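Local coordinates for protein lectin (Pleurotus ostreatus, PDB 6T0Q) that binds calcium ions and N-acetyl-D-galactosamine, and probably other galactose-type sugars, as a lectin of the carbohydrate-binding-module kind, at residues S76-T81 with N118-S123; F112-Q117 with A125-S130. All coordinates share one frame; numbering follows the deposited sequence.

Contact 1: residues S76-T81 with N118-S123; sequences SDDAHT and NLVANS. With CA (calcium ion), chain F.
Asp78 and Asn118 meet at a calcium ion held between loops at one end of a beta-sandwich lectin domain, with a cis peptide linking Asp77 to Asp78. Metal coordination defines the contact. Asp77 OD1 and Asp78 OD2 each lie 2.6 Å from the calcium, and Asn118 OD1 and Ser123 OG each lie 2.5 Å from it. The Pro124 carbonyl oxygen and a water complete the shell; the same water donates to Asp78 OD1, so both carboxylate oxygens are engaged.

The hydrogen bonding sets the ligands in place. Leu119 N donates to Asp78 OD2 at 2.7 Å, nearly straight at 165°, but reaches it from 40° above the carboxylate plane. That oxygen is therefore gripped by both metal and amide, which probably favours the ionised carboxylate. Asn118 extends with CG anti to its own N (chi1 -176°), bringing OD1 to the ion, while ND2 bonds to Ile49 O. Ser123 OG donates to Val120 O at 2.6 Å, tying a calcium ligand to the start of the type II turn Val120-Ser123.

Apolar packing is slight: Leu119 lies against the aspartate, with its CG 3.8 Å from Asp78 CB.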
loop_
_atom_site.group_PDB
_atom_site.type_symbol
_atom_site.label_atom_id
_atom_site.label_comp_id
_atom_site.label_asym_id
_atom_site.label_seq_id
_atom_site.Cartn_x
_atom_site.Cartn_y
_atom_site.Cartn_z
ATOM N N SER A 76 0.435 27.620 -27.113
ATOM C CA SER A 76 1.582 28.503 -27.275
ATOM C C SER A 76 1.891 28.720 -28.742
ATOM O O SER A 76 1.676 27.846 -29.577
ATOM C CB SER A 76 2.832 27.936 -26.580
ATOM O OG SER A 76 3.134 26.627 -27.068
ATOM N N ASP A 77 2.469 29.874 -29.028
ATOM C CA ASP A 77 3.105 30.130 -30.312
ATOM C C ASP A 77 4.497 30.644 -29.980
ATOM O O ASP A 77 4.631 31.788 -29.547
ATOM C CB ASP A 77 2.293 31.148 -31.118
ATOM C CG ASP A 77 2.869 31.410 -32.505
ATOM O OD1 ASP A 77 3.955 30.874 -32.827
ATOM O OD2 ASP A 77 2.216 32.152 -33.275
ATOM N N ASP A 78 5.538 29.814 -30.151
ATOM C CA ASP A 78 5.506 28.483 -30.768
ATOM C C ASP A 78 5.477 27.317 -29.783
ATOM O O ASP A 78 4.908 26.278 -30.079
ATOM C CB ASP A 78 6.742 28.290 -31.655
ATOM C CG ASP A 78 6.729 29.170 -32.877
ATOM O OD1 ASP A 78 6.103 28.758 -33.873
ATOM O OD2 ASP A 78 7.331 30.270 -32.837
ATOM N N ALA A 79 6.125 27.464 -28.627
ATOM C CA ALA A 79 6.314 26.321 -27.741
ATOM C C ALA A 79 6.336 26.801 -26.296
ATOM O O ALA A 79 6.492 27.994 -26.024
ATOM C CB ALA A 79 7.611 25.565 -28.084
ATOM N N HIS A 80 6.201 25.853 -25.361
ATOM C CA HIS A 80 6.149 26.197 -23.943
ATOM C C HIS A 80 6.678 25.057 -23.081
ATOM O O HIS A 80 6.641 23.882 -23.463
ATOM C CB HIS A 80 4.719 26.515 -23.495
ATOM C CG HIS A 80 3.778 25.358 -23.658
ATOM N ND1 HIS A 80 2.973 25.205 -24.767
ATOM C CD2 HIS A 80 3.535 24.285 -22.867
ATOM C CE1 HIS A 80 2.265 24.095 -24.645
ATOM N NE2 HIS A 80 2.591 23.516 -23.502
ATOM N N THR A 81 7.135 25.430 -21.885
ATOM C CA THR A 81 7.386 24.505 -20.785
ATOM C C THR A 81 6.638 25.019 -19.565
ATOM O O THR A 81 6.774 26.192 -19.212
ATOM C CB THR A 81 8.886 24.397 -20.474
ATOM O OG1 THR A 81 9.587 24.089 -21.681
ATOM C CG2 THR A 81 9.146 23.297 -19.444
ATOM N N ASN A 118 9.416 31.667 -28.857
ATOM C CA ASN A 118 9.138 32.019 -30.244
ATOM C C ASN A 118 10.257 31.455 -31.107
ATOM O O ASN A 118 11.425 31.813 -30.922
ATOM C CB ASN A 118 9.048 33.533 -30.425
ATOM C CG ASN A 118 8.670 33.922 -31.852
ATOM O OD1 ASN A 118 8.080 33.126 -32.582
ATOM N ND2 ASN A 118 9.023 35.138 -32.259
ATOM N N LEU A 119 9.899 30.577 -32.045
ATOM C CA LEU A 119 10.885 29.883 -32.861
ATOM C C LEU A 119 11.097 30.515 -34.228
ATOM O O LEU A 119 12.079 30.181 -34.898
ATOM C CB LEU A 119 10.468 28.414 -33.062
ATOM C CG LEU A 119 10.457 27.586 -31.777
ATOM C CD1 LEU A 119 9.872 26.197 -32.032
ATOM C CD2 LEU A 119 11.873 27.486 -31.235
ATOM N N VAL A 120 10.214 31.406 -34.663
ATOM C CA VAL A 120 10.193 31.870 -36.044
ATOM C C VAL A 120 10.343 33.382 -36.039
ATOM O O VAL A 120 9.555 34.085 -35.392
ATOM C CB VAL A 120 8.905 31.438 -36.759
ATOM C CG1 VAL A 120 8.859 32.014 -38.167
ATOM C CG2 VAL A 120 8.812 29.895 -36.796
ATOM N N ALA A 121 11.351 33.882 -36.755
ATOM C CA ALA A 121 11.603 35.319 -36.784
ATOM C C ALA A 121 10.442 36.051 -37.449
ATOM O O ALA A 121 9.777 35.524 -38.342
ATOM C CB ALA A 121 12.910 35.620 -37.526
ATOM N N ASN A 122 10.194 37.277 -36.988
ATOM C CA ASN A 122 9.168 38.161 -37.534
ATOM C C ASN A 122 7.764 37.587 -37.396
ATOM O O ASN A 122 6.875 37.962 -38.159
ATOM C CB ASN A 122 9.424 38.500 -39.014
ATOM C CG ASN A 122 10.813 39.060 -39.255
ATOM O OD1 ASN A 122 11.271 39.939 -38.528
ATOM N ND2 ASN A 122 11.494 38.541 -40.273
ATOM N N SER A 123 7.530 36.699 -36.434
ATOM C CA SER A 123 6.241 36.037 -36.296
ATOM C C SER A 123 5.624 36.390 -34.946
ATOM O O SER A 123 6.325 36.854 -34.041
ATOM C CB SER A 123 6.390 34.510 -36.424
ATOM O OG SER A 123 6.929 33.944 -35.236
HETATM CA CA CA F . 5.898 32.390 -33.510
HETATM O O HOH W 1 5.707 30.672 -35.621
#

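Contact 2: residues F112-Q117 with A125-S130; sequences FAIAGQ and AGIMAS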
loop_
_atom_site.group_PDB
_atom_site.type_symbol
_atom_site.label_atom_id
_atom_site.label_comp_id
_atom_site.label_asym_id
_atom_site.label_seq_id
_atom_site.Cartn_x
_atom_site.Cartn_y
_atom_site.Cartn_z
ATOM N N PHE A 112 2.796 29.319 -10.533
ATOM C CA PHE A 112 2.765 28.801 -11.893
ATOM C C PHE A 112 3.802 29.547 -12.722
ATOM O O PHE A 112 3.904 30.775 -12.635
ATOM C CB PHE A 112 1.363 28.939 -12.489
ATOM C CG PHE A 112 0.319 28.184 -11.710
ATOM C CD1 PHE A 112 -0.316 28.770 -10.619
ATOM C CD2 PHE A 112 0.017 26.869 -12.032
ATOM C CE1 PHE A 112 -1.251 28.067 -9.876
ATOM C CE2 PHE A 112 -0.924 26.159 -11.291
ATOM C CZ PHE A 112 -1.556 26.758 -10.217
ATOM N N ALA A 113 4.594 28.805 -13.490
ATOM C CA ALA A 113 5.637 29.423 -14.295
ATOM C C ALA A 113 5.660 28.761 -15.659
ATOM O O ALA A 113 5.512 27.540 -15.769
ATOM C CB ALA A 113 7.016 29.317 -13.632
ATOM N N ILE A 114 5.827 29.573 -16.699
ATOM C CA ILE A 114 5.840 29.085 -18.074
ATOM C C ILE A 114 7.010 29.735 -18.790
ATOM O O ILE A 114 7.168 30.959 -18.739
ATOM C CB ILE A 114 4.531 29.398 -18.822
ATOM C CG1 ILE A 114 3.309 28.907 -18.044
ATOM C CG2 ILE A 114 4.559 28.760 -20.232
ATOM C CD1 ILE A 114 1.985 29.330 -18.674
ATOM N N ALA A 115 7.826 28.925 -19.445
ATOM C CA ALA A 115 8.842 29.423 -20.364
ATOM C C ALA A 115 8.237 29.324 -21.757
ATOM O O ALA A 115 7.952 28.221 -22.230
ATOM C CB ALA A 115 10.133 28.612 -20.251
ATOM N N GLY A 116 7.987 30.472 -22.383
ATOM C CA GLY A 116 7.428 30.519 -23.724
ATOM C C GLY A 116 8.534 30.746 -24.739
ATOM O O GLY A 116 9.523 31.411 -24.454
ATOM N N GLN A 117 8.372 30.178 -25.930
ATOM C CA GLN A 117 9.445 30.227 -26.914
ATOM C C GLN A 117 8.882 30.595 -28.277
ATOM O O GLN A 117 7.981 29.921 -28.789
ATOM C CB GLN A 117 10.187 28.887 -26.981
ATOM C CG GLN A 117 11.417 28.932 -27.859
ATOM C CD GLN A 117 12.240 27.646 -27.809
ATOM O OE1 GLN A 117 11.741 26.573 -27.446
ATOM N NE2 GLN A 117 13.515 27.754 -28.178
ATOM N N ALA A 125 4.047 35.935 -31.157
ATOM C CA ALA A 125 4.477 35.104 -30.036
ATOM C C ALA A 125 3.470 35.234 -28.907
ATOM O O ALA A 125 2.984 36.332 -28.634
ATOM C CB ALA A 125 5.872 35.519 -29.524
ATOM N N GLY A 126 3.170 34.125 -28.243
ATOM C CA GLY A 126 2.195 34.190 -27.169
ATOM C C GLY A 126 2.016 32.881 -26.434
ATOM O O GLY A 126 2.267 31.806 -26.990
ATOM N N ILE A 127 1.609 32.956 -25.170
ATOM C CA ILE A 127 1.193 31.774 -24.430
ATOM C C ILE A 127 -0.184 32.051 -23.853
ATOM O O ILE A 127 -0.532 33.194 -23.532
ATOM C CB ILE A 127 2.186 31.367 -23.308
ATOM C CG1 ILE A 127 2.327 32.480 -22.290
ATOM C CG2 ILE A 127 3.561 30.958 -23.892
ATOM C CD1 ILE A 127 2.939 32.026 -20.978
ATOM N N MET A 128 -0.968 30.991 -23.717
ATOM C CA MET A 128 -2.310 31.076 -23.170
ATOM C C MET A 128 -2.548 29.846 -22.312
ATOM O O MET A 128 -2.194 28.736 -22.712
ATOM C CB MET A 128 -3.370 31.149 -24.281
ATOM C CG MET A 128 -4.797 30.848 -23.787
ATOM S SD MET A 128 -6.043 30.859 -25.101
ATOM C CE MET A 128 -6.348 32.608 -25.223
ATOM N N ALA A 129 -3.127 30.043 -21.127
ATOM C CA ALA A 129 -3.445 28.910 -20.272
ATOM C C ALA A 129 -4.682 29.223 -19.444
ATOM O O ALA A 129 -4.958 30.382 -19.131
ATOM C CB ALA A 129 -2.274 28.548 -19.349
ATOM N N SER A 130 -5.444 28.172 -19.140
ATOM C CA SER A 130 -6.443 28.164 -18.081
ATOM C C SER A 130 -6.030 27.148 -17.034
ATOM O O SER A 130 -5.601 26.038 -17.368
ATOM C CB SER A 130 -7.859 27.792 -18.577
ATOM O OG SER A 130 -8.512 28.918 -19.133
#
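Ile114 and Ile127 point their ends at one another, tip to tip, across the interior of a beta sandwich. Ile114 belongs to strand 109-118 of one antiparallel sheet, while Ile127 belongs to strand 126-135 of the sheet facing it. The axes of the short segments 112-117 and 126-130 approach to 7.2 Å, and their N-to-C directions differ by 141°. They are joined by side-chain packing between sheets, with neighbours in their own sheets supplying the backbone bonds: Ile114 pairs with Phe55 and Gly116 with Arg53.

The central feature is the CD1 methyl of Ile127, which meets two branches of Ile114. It lies 3.7 Å from Ile114 CD1 and also 3.7 Å from Ile114 CG2, so it sits against the fork of the side chain rather than against one methyl alone. On Ile127, a chi1 of 61° sets CG1 in the gap flanked by N and C, and a near-straight chi2 then carries CD1 out to Ile114, while CG2 takes a separate path to Gly116. Its two branches thus serve two residues of the opposing strand.

The surroundings are mostly apolar, with the ring of His80 among them: Ile114 also packs on His80 and Phe82, and Ile127 on Ile36 and Phe55, so both isoleucines are buried. Ala129 adds a looser contact, its CB 4.4 Å from Ile114 CD1. At Gly116 the bare backbone faces the other sheet, and the close approach there is made by Ile127 CG2, 3.9 Å from Gly116 CA.

The two contacts lie where the chain passes twice between the sheets of one beta sandwich, at the corner Asp77-Asp78 and through the loop 118-123, and their segments alternate in sequence: 76-81, 112-117, 118-123, 125-130. Their centres lie 10 Å apart. Strands 79-84 and 109-118, one from each contact, are neighbours in the same sheet; loop 118-123 then leads to strand 126-135 in the facing sheet. Direct bonds couple them: Asp78 N probably donates to Gln117 O at 2.8 Å, within a classic beta bulge, and Asp77 N probably donates to Gly126 O. Contact 1 thus places the calcium site at the surface end of the buried packing in contact 2, with the metal-binding loop continuous with both core strands.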